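Local coordinates for protein Mypaa.01249.c (Mycobacterium paratuberculosis, PDB 3RD5) that is uncharacterised but, as a member of the short-chain dehydrogenase/reductase family, probably works as an oxidoreductase, at residues T136-N148 with L163-T176. Sequence-based numbering, arbitrary orientation. Where two conformers were deposited one is given.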
loop_
_atom_site.group_PDB
_atom_site.type_symbol
_atom_site.label_atom_id
_atom_site.label_comp_id
_atom_site.label_asym_id
_atom_site.label_seq_id
_atom_site.Cartn_x
_atom_site.Cartn_y
_atom_site.Cartn_z
ATOM N N THR A 136 0.583 -3.832 -1.667
ATOM C CA THR A 136 0.269 -2.396 -1.860
ATOM C C THR A 136 -1.171 -2.249 -2.278
ATOM O O THR A 136 -1.605 -2.947 -3.215
ATOM C CB THR A 136 1.258 -1.799 -2.882
ATOM O OG1 THR A 136 2.604 -1.953 -2.390
ATOM C CG2 THR A 136 1.004 -0.292 -3.066
ATOM N N VAL A 137 -1.899 -1.364 -1.619
ATOM C CA VAL A 137 -3.316 -1.167 -1.886
ATOM C C VAL A 137 -3.470 -0.102 -2.977
ATOM O O VAL A 137 -2.969 1.020 -2.821
ATOM C CB VAL A 137 -4.119 -0.862 -0.601
ATOM C CG1 VAL A 137 -5.625 -0.842 -0.924
ATOM C CG2 VAL A 137 -3.820 -1.930 0.499
ATOM N N SER A 138 -4.177 -0.447 -4.061
ATOM C CA SER A 138 -4.498 0.451 -5.157
ATOM C C SER A 138 -6.010 0.701 -5.238
ATOM O O SER A 138 -6.701 0.701 -4.211
ATOM C CB SER A 138 -3.870 -0.114 -6.421
ATOM O OG SER A 138 -4.054 0.746 -7.560
ATOM N N SER A 139 -6.538 0.969 -6.426
ATOM C CA SER A 139 -7.918 1.343 -6.610
ATOM C C SER A 139 -8.337 1.161 -8.052
ATOM O O SER A 139 -7.489 1.282 -8.958
ATOM C CB SER A 139 -8.065 2.833 -6.277
ATOM O OG SER A 139 -9.348 3.364 -6.612
ATOM N N MET A 140 -9.633 0.977 -8.298
ATOM C CA MET A 140 -10.206 1.106 -9.641
ATOM C C MET A 140 -9.880 2.449 -10.288
ATOM O O MET A 140 -9.865 2.562 -11.531
ATOM C CB MET A 140 -11.723 0.915 -9.594
ATOM C CG MET A 140 -12.186 -0.478 -9.337
ATOM S SD MET A 140 -11.843 -1.674 -10.574
ATOM C CE MET A 140 -12.987 -1.108 -11.827
ATOM N N ALA A 141 -9.636 3.472 -9.486
ATOM C CA ALA A 141 -9.247 4.771 -10.005
ATOM C C ALA A 141 -7.952 4.752 -10.772
ATOM O O ALA A 141 -7.652 5.719 -11.487
ATOM C CB ALA A 141 -9.179 5.824 -8.872
ATOM N N HIS A 142 -7.182 3.666 -10.716
ATOM C CA HIS A 142 -5.971 3.593 -11.545
ATOM C C HIS A 142 -6.259 3.618 -13.040
ATOM O O HIS A 142 -5.385 4.038 -13.805
ATOM C CB HIS A 142 -5.100 2.365 -11.210
ATOM C CG HIS A 142 -5.462 1.097 -11.947
ATOM N ND1 HIS A 142 -6.345 0.151 -11.452
ATOM C CD2 HIS A 142 -5.019 0.609 -13.136
ATOM C CE1 HIS A 142 -6.404 -0.866 -12.298
ATOM N NE2 HIS A 142 -5.625 -0.607 -13.340
ATOM N N TRP A 143 -7.439 3.163 -13.435
ATOM C CA TRP A 143 -7.728 2.942 -14.872
ATOM C C TRP A 143 -7.538 4.191 -15.737
ATOM O O TRP A 143 -6.863 4.117 -16.762
ATOM C CB TRP A 143 -9.104 2.290 -15.030
ATOM C CG TRP A 143 -9.132 0.811 -14.796
ATOM C CD1 TRP A 143 -9.359 0.149 -13.629
ATOM C CD2 TRP A 143 -8.940 -0.221 -15.806
ATOM N NE1 TRP A 143 -9.288 -1.231 -13.828
ATOM C CE2 TRP A 143 -9.048 -1.462 -15.153
ATOM C CE3 TRP A 143 -8.746 -0.189 -17.191
ATOM C CZ2 TRP A 143 -8.920 -2.687 -15.845
ATOM C CZ3 TRP A 143 -8.620 -1.429 -17.869
ATOM C CH2 TRP A 143 -8.711 -2.622 -17.184
ATOM N N PRO A 144 -8.080 5.355 -15.336
ATOM C CA PRO A 144 -7.820 6.575 -16.140
ATOM C C PRO A 144 -6.507 7.263 -15.852
ATOM O O PRO A 144 -6.212 8.324 -16.453
ATOM C CB PRO A 144 -8.968 7.504 -15.765
ATOM C CG PRO A 144 -9.366 7.051 -14.354
ATOM C CD PRO A 144 -9.199 5.549 -14.390
ATOM N N GLY A 145 -5.738 6.723 -14.910
ATOM C CA GLY A 145 -4.496 7.372 -14.507
ATOM C C GLY A 145 -3.435 7.321 -15.600
ATOM O O GLY A 145 -3.424 6.445 -16.437
ATOM N N ARG A 146 -2.495 8.264 -15.539
ATOM C CA ARG A 146 -1.328 8.276 -16.428
ATOM C C ARG A 146 -0.164 8.812 -15.620
ATOM O O ARG A 146 -0.311 9.753 -14.842
ATOM C CB ARG A 146 -1.522 9.221 -17.636
ATOM C CG ARG A 146 -2.735 9.037 -18.465
ATOM C CD ARG A 146 -2.856 10.218 -19.454
ATOM N NE ARG A 146 -3.931 9.986 -20.414
ATOM C CZ ARG A 146 -3.834 9.236 -21.515
ATOM N NH1 ARG A 146 -2.694 8.631 -21.856
ATOM N NH2 ARG A 146 -4.904 9.103 -22.295
ATOM N N ILE A 147 0.997 8.217 -15.798
ATOM C CA ILE A 147 2.241 8.725 -15.193
ATOM C C ILE A 147 2.820 9.826 -16.048
ATOM O O ILE A 147 3.032 9.640 -17.244
ATOM C CB ILE A 147 3.294 7.633 -15.056
ATOM C CG1 ILE A 147 2.781 6.447 -14.256
ATOM C CG2 ILE A 147 4.584 8.211 -14.429
ATOM C CD1 ILE A 147 2.240 6.784 -12.839
ATOM N N ASN A 148 3.021 10.995 -15.450
ATOM C CA ASN A 148 3.689 12.133 -16.100
ATOM C C ASN A 148 5.104 12.234 -15.548
ATOM O O ASN A 148 5.333 12.730 -14.453
ATOM C CB ASN A 148 2.875 13.400 -15.843
ATOM C CG ASN A 148 3.314 14.535 -16.693
ATOM O OD1 ASN A 148 4.533 14.769 -16.851
ATOM N ND2 ASN A 148 2.331 15.252 -17.280
ATOM N N LEU A 163 -7.730 12.969 -10.989
ATOM C CA LEU A 163 -6.641 12.442 -11.819
ATOM C C LEU A 163 -5.300 12.367 -11.055
ATOM O O LEU A 163 -4.451 11.526 -11.355
ATOM C CB LEU A 163 -6.514 13.141 -13.189
ATOM C CG LEU A 163 -7.631 12.849 -14.183
ATOM C CD1 LEU A 163 -7.496 13.803 -15.410
ATOM C CD2 LEU A 163 -7.620 11.383 -14.637
ATOM N N ALA A 164 -5.122 13.217 -10.052
ATOM C CA ALA A 164 -3.959 13.097 -9.158
ATOM C C ALA A 164 -4.059 11.830 -8.298
ATOM O O ALA A 164 -3.056 11.116 -8.103
ATOM C CB ALA A 164 -3.780 14.377 -8.296
ATOM N N TYR A 165 -5.260 11.520 -7.801
ATOM C CA TYR A 165 -5.513 10.210 -7.174
ATOM C C TYR A 165 -5.148 9.077 -8.140
ATOM O O TYR A 165 -4.397 8.158 -7.803
ATOM C CB TYR A 165 -6.955 10.078 -6.697
ATOM C CG TYR A 165 -7.187 8.849 -5.827
ATOM C CD1 TYR A 165 -6.446 8.634 -4.658
ATOM C CD2 TYR A 165 -8.093 7.882 -6.199
ATOM C CE1 TYR A 165 -6.645 7.512 -3.879
ATOM C CE2 TYR A 165 -8.295 6.771 -5.435
ATOM C CZ TYR A 165 -7.581 6.594 -4.270
ATOM O OH TYR A 165 -7.782 5.421 -3.527
ATOM N N SER A 166 -5.688 9.139 -9.336
ATOM C CA SER A 166 -5.483 8.094 -10.327
ATOM C C SER A 166 -4.022 7.902 -10.673
ATOM O O SER A 166 -3.539 6.755 -10.824
ATOM C CB SER A 166 -6.278 8.391 -11.593
ATOM O OG SER A 166 -7.688 8.379 -11.364
ATOM N N GLN A 167 -3.244 8.998 -10.788
ATOM C CA GLN A 167 -1.822 8.849 -11.059
ATOM C C GLN A 167 -1.167 8.036 -9.946
ATOM O O GLN A 167 -0.330 7.164 -10.203
ATOM C CB GLN A 167 -1.097 10.216 -11.223
ATOM C CG GLN A 167 0.356 10.050 -11.641
ATOM C CD GLN A 167 1.173 11.346 -11.705
ATOM O OE1 GLN A 167 1.830 11.602 -12.731
ATOM N NE2 GLN A 167 1.270 12.064 -10.587
ATOM N N SER A 168 -1.522 8.356 -8.701
ATOM C CA SER A 168 -0.925 7.672 -7.555
ATOM C C SER A 168 -1.290 6.191 -7.474
ATOM O O SER A 168 -0.469 5.364 -7.088
ATOM C CB SER A 168 -1.249 8.409 -6.236
ATOM O OG SER A 168 -2.547 8.152 -5.745
ATOM N N LYS A 169 -2.524 5.891 -7.845
ATOM C CA LYS A 169 -3.043 4.497 -7.814
ATOM C C LYS A 169 -2.472 3.640 -8.931
ATOM O O LYS A 169 -2.192 2.448 -8.773
ATOM C CB LYS A 169 -4.556 4.487 -7.719
ATOM C CG LYS A 169 -5.094 5.124 -6.443
ATOM C CD LYS A 169 -4.813 4.272 -5.220
ATOM C CE LYS A 169 -4.006 4.952 -4.148
ATOM N NZ LYS A 169 -3.699 3.970 -3.053
ATOM N N LEU A 170 -2.247 4.245 -10.093
ATOM C CA LEU A 170 -1.497 3.625 -11.164
ATOM C C LEU A 170 -0.040 3.393 -10.737
ATOM O O LEU A 170 0.510 2.306 -10.944
ATOM C CB LEU A 170 -1.598 4.494 -12.427
ATOM C CG LEU A 170 -0.734 4.012 -13.593
ATOM C CD1 LEU A 170 -1.048 2.568 -14.077
ATOM C CD2 LEU A 170 -0.818 4.977 -14.763
ATOM N N ALA A 171 0.565 4.389 -10.097
ATOM C CA ALA A 171 1.914 4.240 -9.562
ATOM C C ALA A 171 2.042 3.057 -8.607
ATOM O O ALA A 171 3.005 2.296 -8.661
ATOM C CB ALA A 171 2.401 5.535 -8.906
ATOM N N ASN A 172 1.009 2.827 -7.779
ATOM C CA ASN A 172 1.023 1.701 -6.843
ATOM C C ASN A 172 1.153 0.365 -7.573
ATOM O O ASN A 172 1.828 -0.563 -7.103
ATOM C CB ASN A 172 -0.273 1.629 -6.022
ATOM C CG ASN A 172 -0.476 2.738 -4.996
ATOM O OD1 ASN A 172 -1.642 3.112 -4.744
ATOM N ND2 ASN A 172 0.583 3.207 -4.320
ATOM N N LEU A 173 0.503 0.240 -8.728
ATOM C CA LEU A 173 0.574 -0.982 -9.533
ATOM C C LEU A 173 1.909 -1.135 -10.277
ATOM O O LEU A 173 2.496 -2.222 -10.308
ATOM C CB LEU A 173 -0.628 -1.076 -10.504
ATOM C CG LEU A 173 -1.932 -1.354 -9.781
ATOM C CD1 LEU A 173 -3.117 -1.242 -10.740
ATOM C CD2 LEU A 173 -1.964 -2.806 -9.236
ATOM N N LEU A 174 2.366 -0.047 -10.892
ATOM C CA LEU A 174 3.661 -0.060 -11.576
ATOM C C LEU A 174 4.784 -0.341 -10.582
ATOM O O LEU A 174 5.779 -1.007 -10.916
ATOM C CB LEU A 174 3.859 1.266 -12.284
ATOM C CG LEU A 174 2.953 1.539 -13.484
ATOM C CD1 LEU A 174 3.087 3.010 -13.906
ATOM C CD2 LEU A 174 3.262 0.608 -14.674
ATOM N N PHE A 175 4.648 0.185 -9.370
ATOM C CA PHE A 175 5.570 -0.105 -8.238
ATOM C C PHE A 175 5.627 -1.599 -7.974
ATOM O O PHE A 175 6.698 -2.220 -7.858
ATOM C CB PHE A 175 5.100 0.645 -6.996
ATOM C CG PHE A 175 5.819 0.257 -5.752
ATOM C CD1 PHE A 175 7.121 0.590 -5.522
ATOM C CD2 PHE A 175 5.117 -0.406 -4.771
ATOM C CE1 PHE A 175 7.751 0.231 -4.333
ATOM C CE2 PHE A 175 5.717 -0.718 -3.573
ATOM C CZ PHE A 175 7.054 -0.420 -3.377
ATOM N N THR A 176 4.442 -2.202 -7.842
ATOM C CA THR A 176 4.335 -3.633 -7.562
ATOM C C THR A 176 4.976 -4.496 -8.656
ATOM O O THR A 176 5.754 -5.418 -8.352
ATOM C CB THR A 176 2.882 -4.005 -7.388
ATOM O OG1 THR A 176 2.306 -3.297 -6.271
ATOM C CG2 THR A 176 2.675 -5.551 -7.165
HETATM O O HOH W 1 3.378 -4.219 -3.780
HETATM O O HOH W 2 -6.002 2.505 -2.250
HETATM O O HOH W 3 -3.596 10.574 -13.909
#
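Ser139, Tyr165 and Lys169 meet in a buried contact between the loop leaving strand 133-137 and helix 161-185 of a Rossmann-type SDR fold. The Tyr-Ser-Gln-Ser-Lys sequence of residues 165-169 fits the YxxxK motif of this family. With Ser139 two residues beyond the strand, the arrangement is consistent with the SDR active site, though catalysis is not established for this protein.

The bent Lys169 chain lies along Ser139, CD being 3.7 Å from CB of Ser139. Its NZ donates to Val137 O at 3.0 Å and to Asn172 OD1 within the helix. A water, accepting from NZ and donating to Ser138 O, is a third partner. Asn172 ND2 is held by Asn115 O from helix 110-126. Lys169 CG sits over one face of the Tyr165 ring, near its rim. Ala141 CB approaches that ring obliquely, 3.5 Å from CD2. Ser139 OG accepts from Ala141 N in an ST turn and also bonds to His201 O.

Two serines tie the loop and helix together. Ser138 OG gives to Lys169 O at 2.8 Å from above the carbonyl plane. Ser166 OG gives to Ala141 O at 2.7 Å. Leu173 CD1 sits over the centre of the His142 ring in a CH-pi contact. The ring is held at both nitrogens: ND1 donates in the ring plane to Ser139 O, and NE2 bonds to Ser265 N. Its CG is set between backbone N and carbonyl carbon (chi1 87°).

Farther along, Ile147 and Leu174 meet tip to tip, Ile147 CG1 and Leu174 CD1 being tight at 3.5 Å. The extended Gln167 chain crosses Ile147 at about a right angle. Its OE1 takes the N-H of Asn148 in the carbonyl plane, at 3.0 Å and nearly straight (170°).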